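Local coordinates for protein putative methylase (Clostridium difficile, PDB 3LDU) that binds GTP and is probably an RNA-binding methyltransferase that modifies guanines of ribosomal RNA, at residues N6-F14 against L56-K65; I90-A101 against L136-V147. All blocks are in the same frame, centred on the assembly; numbering follows the deposited sequence. Where two conformers were deposited one is given.

How the contacts relate
Contact 1 closes before contact 2 opens along the chain, and their centres lie about 19 Å apart. Both belong to one mixed sheet: contact 1 pairs strand 7-12 with strand 63-70, contact 2 pairs strand 98-104 with strand 145-150, and strand 153-159 lies between the two pairs. The contacts meet where His63 CE1 comes within 3.2 Å of Phe146 CD2, the two rings edge-to-face. Contact 1 falls in the RlmL ferredoxin-like range and contact 2 in the THUMP range, so a continuous sheet runs through both. The methyltransferase region has a separate sheet; in contact 1 the side chain of Phe14 is about 9 Å from that of Ile179, a GTP-binding residue, whereas contact 2 lies away from the site.

Contact 1 of 2, residues N6-F14 against L56-K65; sequences NYTLISPCF and LRCAERVHLK
Leu9 and Leu64 form a non-hydrogen-bonded antiparallel pair and Ile10 and His63 the hydrogen-bonded pair beside it, joined by Ile10 N to His63 O and His63 N to Ile10 O, both 2.8 Å. On the leucine face, Leu9 splits its branches: CD2 packs on Leu64 CD1 at 3.8 Å, while CD1 reaches Val62 CG1. Leu64 CD1 also touches Tyr7 CD1. On the other face, the His63 ring presents its edge to Pro12, with CD2 3.6 Å from Pro12 CD, and Ile10 CD1 lies against the aliphatic part of Lys65. Beyond the ladder, Ser11 OG, anti to its own carbonyl carbon, donates to Arg61 O at 3.0 Å, and Glu60 N meets Pro12 O in an almost straight bond (179°). The Glu60 chain, bent at chi2 (-62°), brings OE2 to the edge of the Phe14 ring, 3.3 Å from CD1, with carboxylate and ring planes 79° apart. A water links Glu60 OE2 to Phe14 N and Cys58 O. Since OE2 also hydrogen-bonds Thr182 and OE1 forms a salt bridge with Arg180, this end of the contact ties the ferredoxin-like region to the segment next to Ile179, a GTP-binding residue.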
loop_
_atom_site.group_PDB
_atom_site.type_symbol
_atom_site.label_atom_id
_atom_site.label_comp_id
_atom_site.label_asym_id
_atom_site.label_seq_id
_atom_site.Cartn_x
_atom_site.Cartn_y
_atom_site.Cartn_z
ATOM N N ASN A 6 -0.984 14.890 20.080
ATOM C CA ASN A 6 -1.013 14.629 18.649
ATOM C C ASN A 6 0.243 13.898 18.201
ATOM O O ASN A 6 1.274 13.932 18.883
ATOM C CB ASN A 6 -1.163 15.931 17.859
ATOM C CG ASN A 6 -2.616 16.362 17.709
ATOM O OD1 ASN A 6 -3.500 15.877 18.418
ATOM N ND2 ASN A 6 -2.867 17.275 16.776
ATOM N N TYR A 7 0.144 13.220 17.064
ATOM C CA TYR A 7 1.300 12.601 16.446
ATOM C C TYR A 7 1.551 13.238 15.096
ATOM O O TYR A 7 0.625 13.729 14.448
ATOM C CB TYR A 7 1.053 11.115 16.190
ATOM C CG TYR A 7 0.811 10.283 17.417
ATOM C CD1 TYR A 7 1.744 10.238 18.440
ATOM C CD2 TYR A 7 -0.333 9.511 17.535
ATOM C CE1 TYR A 7 1.535 9.469 19.556
ATOM C CE2 TYR A 7 -0.552 8.727 18.648
ATOM C CZ TYR A 7 0.390 8.720 19.658
ATOM O OH TYR A 7 0.191 7.949 20.769
ATOM N N THR A 8 2.808 13.211 14.671
ATOM C CA THR A 8 3.130 13.392 13.267
ATOM C C THR A 8 3.540 12.030 12.730
ATOM O O THR A 8 4.489 11.430 13.233
ATOM C CB THR A 8 4.273 14.390 13.076
ATOM O OG1 THR A 8 3.860 15.662 13.581
ATOM C CG2 THR A 8 4.621 14.541 11.596
ATOM N N LEU A 9 2.809 11.549 11.716
ATOM C CA LEU A 9 3.073 10.250 11.119
ATOM C C LEU A 9 3.533 10.437 9.688
ATOM O O LEU A 9 3.235 11.459 9.048
ATOM C CB LEU A 9 1.811 9.379 11.139
ATOM C CG LEU A 9 1.093 9.210 12.480
ATOM C CD1 LEU A 9 -0.122 8.300 12.353
ATOM C CD2 LEU A 9 2.059 8.669 13.548
ATOM N N ILE A 10 4.265 9.446 9.198
ATOM C CA ILE A 10 4.688 9.410 7.816
ATOM C C ILE A 10 4.314 8.069 7.196
ATOM O O ILE A 10 4.642 7.001 7.741
ATOM C CB ILE A 10 6.200 9.575 7.718
ATOM C CG1 ILE A 10 6.639 10.854 8.437
ATOM C CG2 ILE A 10 6.650 9.591 6.234
ATOM C CD1 ILE A 10 8.128 10.943 8.581
ATOM N N SER A 11 3.639 8.117 6.053
ATOM C CA SER A 11 3.356 6.892 5.316
ATOM C C SER A 11 3.982 6.914 3.938
ATOM O O SER A 11 3.626 7.734 3.097
ATOM C CB SER A 11 1.856 6.650 5.209
ATOM O OG SER A 11 1.356 6.211 6.458
ATOM N N PRO A 12 4.943 6.017 3.716
ATOM C CA PRO A 12 5.553 5.867 2.403
ATOM C C PRO A 12 4.545 5.202 1.470
ATOM O O PRO A 12 3.628 4.503 1.915
ATOM C CB PRO A 12 6.725 4.906 2.668
ATOM C CG PRO A 12 6.887 4.859 4.158
ATOM C CD PRO A 12 5.540 5.121 4.724
ATOM N N CYS A 13 4.699 5.438 0.179
ATOM C CA CYS A 13 3.867 4.775 -0.813
ATOM C C CYS A 13 4.648 4.727 -2.098
ATOM O O CYS A 13 5.634 5.438 -2.254
ATOM C CB CYS A 13 2.578 5.562 -1.047
ATOM S SG CYS A 13 2.843 7.279 -1.641
ATOM N N PHE A 14 4.213 3.893 -3.030
ATOM C CA PHE A 14 4.890 3.874 -4.317
ATOM C C PHE A 14 4.646 5.176 -5.071
ATOM O O PHE A 14 3.632 5.841 -4.864
ATOM C CB PHE A 14 4.525 2.622 -5.112
ATOM C CG PHE A 14 5.336 1.421 -4.712
ATOM C CD1 PHE A 14 4.889 0.559 -3.728
ATOM C CD2 PHE A 14 6.574 1.183 -5.287
ATOM C CE1 PHE A 14 5.648 -0.534 -3.347
ATOM C CE2 PHE A 14 7.334 0.093 -4.912
ATOM C CZ PHE A 14 6.871 -0.768 -3.942
ATOM N N LEU A 56 -5.634 2.472 6.217
ATOM C CA LEU A 56 -4.978 2.904 4.979
ATOM C C LEU A 56 -4.662 1.726 4.045
ATOM O O LEU A 56 -3.945 0.791 4.430
ATOM C CB LEU A 56 -3.703 3.701 5.306
ATOM C CG LEU A 56 -3.947 4.993 6.076
ATOM C CD1 LEU A 56 -2.596 5.654 6.399
ATOM C CD2 LEU A 56 -4.845 5.949 5.288
ATOM N N ARG A 57 -5.192 1.779 2.817
ATOM C CA ARG A 57 -5.001 0.714 1.828
ATOM C C ARG A 57 -3.836 0.970 0.887
ATOM O O ARG A 57 -3.342 0.040 0.258
ATOM C CB ARG A 57 -6.269 0.529 0.991
ATOM C CG ARG A 57 -7.522 0.368 1.816
ATOM C CD ARG A 57 -8.742 0.103 0.959
ATOM N NE ARG A 57 -9.975 0.257 1.731
ATOM C CZ ARG A 57 -10.600 -0.741 2.337
ATOM N NH1 ARG A 57 -10.107 -1.981 2.267
ATOM N NH2 ARG A 57 -11.705 -0.500 3.026
ATOM N N CYS A 58 -3.391 2.224 0.798
ATOM C CA CYS A 58 -2.321 2.584 -0.140
ATOM C C CYS A 58 -0.980 2.919 0.518
ATOM O O CYS A 58 -0.007 3.234 -0.158
ATOM C CB CYS A 58 -2.783 3.731 -1.034
ATOM S SG CYS A 58 -4.174 3.235 -2.106
ATOM N N ALA A 59 -0.941 2.855 1.847
ATOM C CA ALA A 59 0.296 3.091 2.585
ATOM C C ALA A 59 1.106 1.811 2.665
ATOM O O ALA A 59 0.550 0.744 2.896
ATOM C CB ALA A 59 -0.029 3.578 4.008
ATOM N N GLU A 60 2.422 1.911 2.511
ATOM C CA GLU A 60 3.253 0.717 2.657
ATOM C C GLU A 60 3.563 0.460 4.126
ATOM O O GLU A 60 3.896 -0.659 4.502
ATOM C CB GLU A 60 4.562 0.846 1.882
ATOM C CG GLU A 60 4.374 1.016 0.392
ATOM C CD GLU A 60 3.686 -0.176 -0.254
ATOM O OE1 GLU A 60 4.006 -1.330 0.109
ATOM O OE2 GLU A 60 2.841 0.052 -1.147
ATOM N N ARG A 61 3.463 1.515 4.934
ATOM C CA ARG A 61 3.573 1.385 6.380
ATOM C C ARG A 61 3.322 2.728 7.036
ATOM O O ARG A 61 3.011 3.711 6.362
ATOM C CB ARG A 61 4.910 0.775 6.819
ATOM C CG ARG A 61 6.133 1.467 6.260
ATOM C CD ARG A 61 7.406 0.846 6.816
ATOM N NE ARG A 61 7.579 -0.547 6.406
ATOM C CZ ARG A 61 7.290 -1.595 7.169
ATOM N NH1 ARG A 61 7.488 -2.828 6.711
ATOM N NH2 ARG A 61 6.803 -1.412 8.388
ATOM N N VAL A 62 3.312 2.729 8.364
ATOM C CA VAL A 62 2.980 3.933 9.105
ATOM C C VAL A 62 4.106 4.183 10.096
ATOM O O VAL A 62 4.351 3.355 10.975
ATOM C CB VAL A 62 1.650 3.786 9.863
ATOM C CG1 VAL A 62 1.393 5.031 10.742
ATOM C CG2 VAL A 62 0.501 3.548 8.881
ATOM N N HIS A 63 4.814 5.295 9.914
ATOM C CA HIS A 63 5.928 5.669 10.793
ATOM C C HIS A 63 5.533 6.783 11.743
ATOM O O HIS A 63 4.839 7.727 11.370
ATOM C CB HIS A 63 7.102 6.189 9.961
ATOM C CG HIS A 63 7.731 5.162 9.069
ATOM N ND1 HIS A 63 8.824 4.424 9.449
ATOM C CD2 HIS A 63 7.418 4.762 7.815
ATOM C CE1 HIS A 63 9.166 3.602 8.468
ATOM N NE2 HIS A 63 8.327 3.797 7.460
ATOM N N LEU A 64 6.006 6.685 12.978
ATOM C CA LEU A 64 5.881 7.776 13.929
ATOM C C LEU A 64 7.136 8.650 13.809
ATOM O O LEU A 64 8.243 8.187 14.066
ATOM C CB LEU A 64 5.755 7.219 15.350
ATOM C CG LEU A 64 5.808 8.278 16.463
ATOM C CD1 LEU A 64 4.634 9.250 16.338
ATOM C CD2 LEU A 64 5.804 7.610 17.823
ATOM N N LYS A 65 6.965 9.903 13.391
ATOM C CA LYS A 65 8.107 10.787 13.195
ATOM C C LYS A 65 8.627 11.266 14.545
ATOM O O LYS A 65 7.851 11.750 15.376
ATOM C CB LYS A 65 7.721 11.990 12.361
ATOM C CG LYS A 65 8.908 12.796 11.870
ATOM C CD LYS A 65 8.436 13.964 11.026
ATOM C CE LYS A 65 9.598 14.828 10.571
ATOM N NZ LYS A 65 9.136 15.916 9.669
HETATM O O HOH W 1 5.339 12.819 16.115
HETATM O O HOH W 2 1.904 2.416 -2.134
#

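Contact 2 of 2, residues I90-A101 against L136-V147; sequences IPYGAQFPISKA and LKEDKEKYPIFV
Glu138 reaches across to Phe96, and its chain can be traced outward from CB. CB lies 4.0 Å from Ala94 O; CG comes closer to that oxygen, at 3.6 Å, and also touches Phe96 CE2. Extended beyond CG (chi2 -167°), the chain lays its carboxylate over one face of the Phe96 ring, the planes only 17° apart: CD meets CE2, and OE1 stands 3.6 Å above the ring plane, offset toward the rim. OE1 then accepts Phe96 N in a nearly straight bond (172°), on its anti side and out of the carboxylate plane, while OE2 forms a salt bridge with Lys119, which also makes a cation-pi contact with Phe96. Leu136 CD2, in a poorly ordered residue, lies at the ring's edge. Both segments belong to the THUMP region, where strand 98-104 is an outermost strand of the sheet and runs parallel to strand 145-150; a beta bulge shifts their register between Ile98 and Lys100. Ile145 N bonds Pro97 O before the shift, Ser99, the residue in the bulge, gives its N to Ile145 O, and Val147 N bonds Lys100 O after it. Ile98 CD1 packs on Ile145 CB at 3.7 Å, and on the other face Lys100 CB sits over the Phe146 ring, 4.1 Å from its centroid. Away from the strands, Pro91 CD lies 3.5 Å from Tyr143 CZ, and next to Phe96, Gln95 NE2 donates to Lys140 O at 2.9 Å.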
loop_
_atom_site.group_PDB
_atom_site.type_symbol
_atom_site.label_atom_id
_atom_site.label_comp_id
_atom_site.label_asym_id
_atom_site.label_seq_id
_atom_site.Cartn_x
_atom_site.Cartn_y
_atom_site.Cartn_z
ATOM N N ILE A 90 11.112 5.397 23.889
ATOM C CA ILE A 90 11.586 4.032 24.128
ATOM C C ILE A 90 11.606 3.781 25.631
ATOM O O ILE A 90 12.414 4.371 26.330
ATOM C CB ILE A 90 13.039 3.818 23.586
ATOM C CG1 ILE A 90 13.154 4.235 22.111
ATOM C CG2 ILE A 90 13.475 2.366 23.758
ATOM C CD1 ILE A 90 12.070 3.684 21.247
ATOM N N PRO A 91 10.715 2.908 26.122
ATOM C CA PRO A 91 10.603 2.657 27.562
ATOM C C PRO A 91 11.660 1.690 28.073
ATOM O O PRO A 91 12.367 1.043 27.301
ATOM C CB PRO A 91 9.218 2.033 27.691
ATOM C CG PRO A 91 9.016 1.332 26.399
ATOM C CD PRO A 91 9.713 2.147 25.357
ATOM N N TYR A 92 11.763 1.606 29.397
ATOM C CA TYR A 92 12.765 0.790 30.049
ATOM C C TYR A 92 12.749 -0.651 29.568
ATOM O O TYR A 92 11.723 -1.327 29.641
ATOM C CB TYR A 92 12.520 0.832 31.562
ATOM C CG TYR A 92 13.663 0.321 32.385
ATOM C CD1 TYR A 92 14.897 0.958 32.357
ATOM C CD2 TYR A 92 13.506 -0.785 33.214
ATOM C CE1 TYR A 92 15.957 0.498 33.126
ATOM C CE2 TYR A 92 14.564 -1.251 33.994
ATOM C CZ TYR A 92 15.783 -0.603 33.938
ATOM O OH TYR A 92 16.838 -1.053 34.700
ATOM N N GLY A 93 13.891 -1.119 29.076
ATOM C CA GLY A 93 14.045 -2.518 28.725
ATOM C C GLY A 93 13.608 -2.830 27.300
ATOM O O GLY A 93 13.792 -3.950 26.816
ATOM N N ALA A 94 13.029 -1.844 26.627
ATOM C CA ALA A 94 12.551 -2.049 25.256
ATOM C C ALA A 94 13.695 -2.298 24.280
ATOM O O ALA A 94 14.821 -1.851 24.502
ATOM C CB ALA A 94 11.698 -0.865 24.781
ATOM N N GLN A 95 13.386 -3.016 23.202
ATOM C CA GLN A 95 14.328 -3.240 22.103
ATOM C C GLN A 95 14.189 -2.100 21.099
ATOM O O GLN A 95 13.077 -1.646 20.827
ATOM C CB GLN A 95 14.033 -4.564 21.385
ATOM C CG GLN A 95 14.174 -5.804 22.260
ATOM C CD GLN A 95 13.889 -7.071 21.485
ATOM O OE1 GLN A 95 14.408 -7.271 20.390
ATOM N NE2 GLN A 95 13.057 -7.935 22.049
ATOM N N PHE A 96 15.317 -1.630 20.573
ATOM C CA PHE A 96 15.316 -0.561 19.573
ATOM C C PHE A 96 16.316 -0.842 18.457
ATOM O O PHE A 96 17.314 -0.125 18.293
ATOM C CB PHE A 96 15.547 0.826 20.213
ATOM C CG PHE A 96 16.772 0.914 21.098
ATOM C CD1 PHE A 96 17.941 1.502 20.635
ATOM C CD2 PHE A 96 16.745 0.429 22.399
ATOM C CE1 PHE A 96 19.063 1.599 21.456
ATOM C CE2 PHE A 96 17.865 0.525 23.229
ATOM C CZ PHE A 96 19.022 1.102 22.758
ATOM N N PRO A 97 16.044 -1.889 17.670
ATOM C CA PRO A 97 16.955 -2.195 16.571
ATOM C C PRO A 97 16.839 -1.080 15.531
ATOM O O PRO A 97 15.749 -0.540 15.357
ATOM C CB PRO A 97 16.400 -3.512 16.020
ATOM C CG PRO A 97 14.929 -3.460 16.319
ATOM C CD PRO A 97 14.826 -2.721 17.647
ATOM N N ILE A 98 17.944 -0.717 14.890
ATOM C CA ILE A 98 17.892 0.263 13.805
ATOM C C ILE A 98 17.636 -0.557 12.548
ATOM O O ILE A 98 18.550 -1.111 11.944
ATOM C CB ILE A 98 19.190 1.084 13.700
ATOM C CG1 ILE A 98 19.693 1.471 15.100
ATOM C CG2 ILE A 98 18.965 2.330 12.863
ATOM C CD1 ILE A 98 18.670 2.276 15.927
ATOM N N SER A 99 16.367 -0.675 12.194
ATOM C CA SER A 99 15.962 -1.706 11.257
ATOM C C SER A 99 16.348 -1.368 9.835
ATOM O O SER A 99 16.535 -2.263 9.009
ATOM C CB SER A 99 14.458 -1.956 11.363
ATOM O OG SER A 99 14.143 -2.460 12.654
ATOM N N LYS A 100 16.488 -0.079 9.548
ATOM C CA LYS A 100 16.688 0.343 8.163
ATOM C C LYS A 100 17.204 1.772 8.083
ATOM O O LYS A 100 16.776 2.637 8.865
ATOM C CB LYS A 100 15.366 0.254 7.406
ATOM C CG LYS A 100 15.436 0.722 5.967
ATOM C CD LYS A 100 14.055 0.677 5.335
ATOM C CE LYS A 100 14.102 0.888 3.830
ATOM N NZ LYS A 100 12.724 0.972 3.266
ATOM N N ALA A 101 18.127 2.018 7.153
ATOM C CA ALA A 101 18.521 3.392 6.841
ATOM C C ALA A 101 18.555 3.574 5.341
ATOM O O ALA A 101 19.027 2.695 4.613
ATOM C CB ALA A 101 19.880 3.725 7.439
ATOM N N LEU A 136 22.836 -2.190 29.477
ATOM C CA LEU A 136 21.544 -1.662 29.060
ATOM C C LEU A 136 20.769 -2.814 28.441
ATOM O O LEU A 136 21.052 -3.229 27.319
ATOM C CB LEU A 136 21.704 -0.515 28.056
ATOM C CG LEU A 136 20.412 0.073 27.479
ATOM C CD1 LEU A 136 20.346 1.587 27.654
ATOM C CD2 LEU A 136 20.262 -0.303 26.012
ATOM N N LYS A 137 19.808 -3.343 29.190
ATOM C CA LYS A 137 19.044 -4.503 28.741
ATOM C C LYS A 137 18.049 -4.128 27.646
ATOM O O LYS A 137 17.415 -3.069 27.709
ATOM C CB LYS A 137 18.315 -5.151 29.920
ATOM C CG LYS A 137 18.675 -6.615 30.135
ATOM C CD LYS A 137 18.251 -7.102 31.511
ATOM C CE LYS A 137 18.700 -8.537 31.745
ATOM N NZ LYS A 137 18.384 -9.010 33.121
ATOM N N GLU A 138 17.940 -5.005 26.647
ATOM C CA GLU A 138 16.993 -4.858 25.545
ATOM C C GLU A 138 16.161 -6.134 25.429
ATOM O O GLU A 138 16.298 -6.889 24.463
ATOM C CB GLU A 138 17.727 -4.613 24.218
ATOM C CG GLU A 138 18.144 -3.165 23.946
ATOM C CD GLU A 138 18.587 -2.938 22.492
ATOM O OE1 GLU A 138 17.717 -2.924 21.582
ATOM O OE2 GLU A 138 19.807 -2.765 22.261
ATOM N N ASP A 139 15.284 -6.372 26.398
ATOM C CA ASP A 139 14.585 -7.654 26.462
ATOM C C ASP A 139 13.058 -7.575 26.372
ATOM O O ASP A 139 12.386 -8.600 26.440
ATOM C CB ASP A 139 14.994 -8.420 27.726
ATOM C CG ASP A 139 14.537 -7.732 29.002
ATOM O OD1 ASP A 139 14.056 -6.584 28.915
ATOM O OD2 ASP A 139 14.658 -8.334 30.090
ATOM N N LYS A 140 12.508 -6.374 26.222
ATOM C CA LYS A 140 11.055 -6.223 26.166
ATOM C C LYS A 140 10.587 -6.025 24.721
ATOM O O LYS A 140 11.191 -6.565 23.790
ATOM C CB LYS A 140 10.580 -5.079 27.073
ATOM C CG LYS A 140 10.987 -5.238 28.548
ATOM C CD LYS A 140 10.619 -6.621 29.072
ATOM C CE LYS A 140 10.989 -6.791 30.549
ATOM N NZ LYS A 140 10.176 -5.904 31.427
ATOM N N GLU A 141 9.517 -5.258 24.528
ATOM C CA GLU A 141 8.942 -5.117 23.185
ATOM C C GLU A 141 9.760 -4.221 22.242
ATOM O O GLU A 141 10.582 -3.414 22.671
ATOM C CB GLU A 141 7.471 -4.680 23.243
ATOM C CG GLU A 141 7.238 -3.200 23.474
ATOM C CD GLU A 141 7.399 -2.787 24.940
ATOM O OE1 GLU A 141 7.927 -3.584 25.748
ATOM O OE2 GLU A 141 6.985 -1.660 25.278
ATOM N N LYS A 142 9.512 -4.381 20.947
ATOM C CA LYS A 142 10.369 -3.821 19.897
ATOM C C LYS A 142 9.837 -2.506 19.311
ATOM O O LYS A 142 8.648 -2.386 18.993
ATOM C CB LYS A 142 10.540 -4.879 18.793
ATOM C CG LYS A 142 11.500 -4.532 17.670
ATOM C CD LYS A 142 11.595 -5.707 16.682
ATOM C CE LYS A 142 12.259 -5.304 15.365
ATOM N NZ LYS A 142 12.082 -6.314 14.272
ATOM N N TYR A 143 10.740 -1.528 19.195
ATOM C CA TYR A 143 10.483 -0.209 18.597
ATOM C C TYR A 143 11.488 -0.027 17.462
ATOM O O TYR A 143 12.590 0.480 17.687
ATOM C CB TYR A 143 10.701 0.893 19.655
ATOM C CG TYR A 143 9.681 0.863 20.770
ATOM C CD1 TYR A 143 8.607 1.748 20.785
ATOM C CD2 TYR A 143 9.767 -0.074 21.796
ATOM C CE1 TYR A 143 7.657 1.710 21.816
ATOM C CE2 TYR A 143 8.827 -0.128 22.812
ATOM C CZ TYR A 143 7.773 0.769 22.815
ATOM O OH TYR A 143 6.835 0.715 23.824
ATOM N N PRO A 144 11.129 -0.459 16.237
ATOM C CA PRO A 144 12.124 -0.476 15.164
ATOM C C PRO A 144 12.390 0.939 14.683
ATOM O O PRO A 144 11.455 1.657 14.342
ATOM C CB PRO A 144 11.451 -1.309 14.057
ATOM C CG PRO A 144 10.268 -2.009 14.749
ATOM C CD PRO A 144 9.843 -1.034 15.812
ATOM N N ILE A 145 13.654 1.335 14.663
ATOM C CA ILE A 145 14.012 2.701 14.310
ATOM C C ILE A 145 14.366 2.776 12.826
ATOM O O ILE A 145 15.144 1.959 12.324
ATOM C CB ILE A 145 15.204 3.188 15.160
ATOM C CG1 ILE A 145 14.942 2.941 16.658
ATOM C CG2 ILE A 145 15.502 4.659 14.890
ATOM C CD1 ILE A 145 13.758 3.722 17.245
ATOM N N PHE A 146 13.779 3.747 12.132
ATOM C CA PHE A 146 14.045 3.946 10.708
ATOM C C PHE A 146 14.709 5.307 10.501
ATOM O O PHE A 146 14.269 6.308 11.075
ATOM C CB PHE A 146 12.737 3.891 9.916
ATOM C CG PHE A 146 12.274 2.490 9.562
ATOM C CD1 PHE A 146 12.105 1.511 10.543
ATOM C CD2 PHE A 146 11.982 2.161 8.244
ATOM C CE1 PHE A 146 11.662 0.233 10.202
ATOM C CE2 PHE A 146 11.540 0.885 7.908
ATOM C CZ PHE A 146 11.381 -0.073 8.886
ATOM N N VAL A 147 15.756 5.354 9.675
ATOM C CA VAL A 147 16.451 6.609 9.396
ATOM C C VAL A 147 16.403 6.862 7.894
ATOM O O VAL A 147 16.678 5.954 7.108
ATOM C CB VAL A 147 17.928 6.565 9.839
ATOM C CG1 VAL A 147 18.597 7.924 9.637
ATOM C CG2 VAL A 147 18.039 6.142 11.295
HETATM O O HOH W 3 16.337 -0.609 26.362
#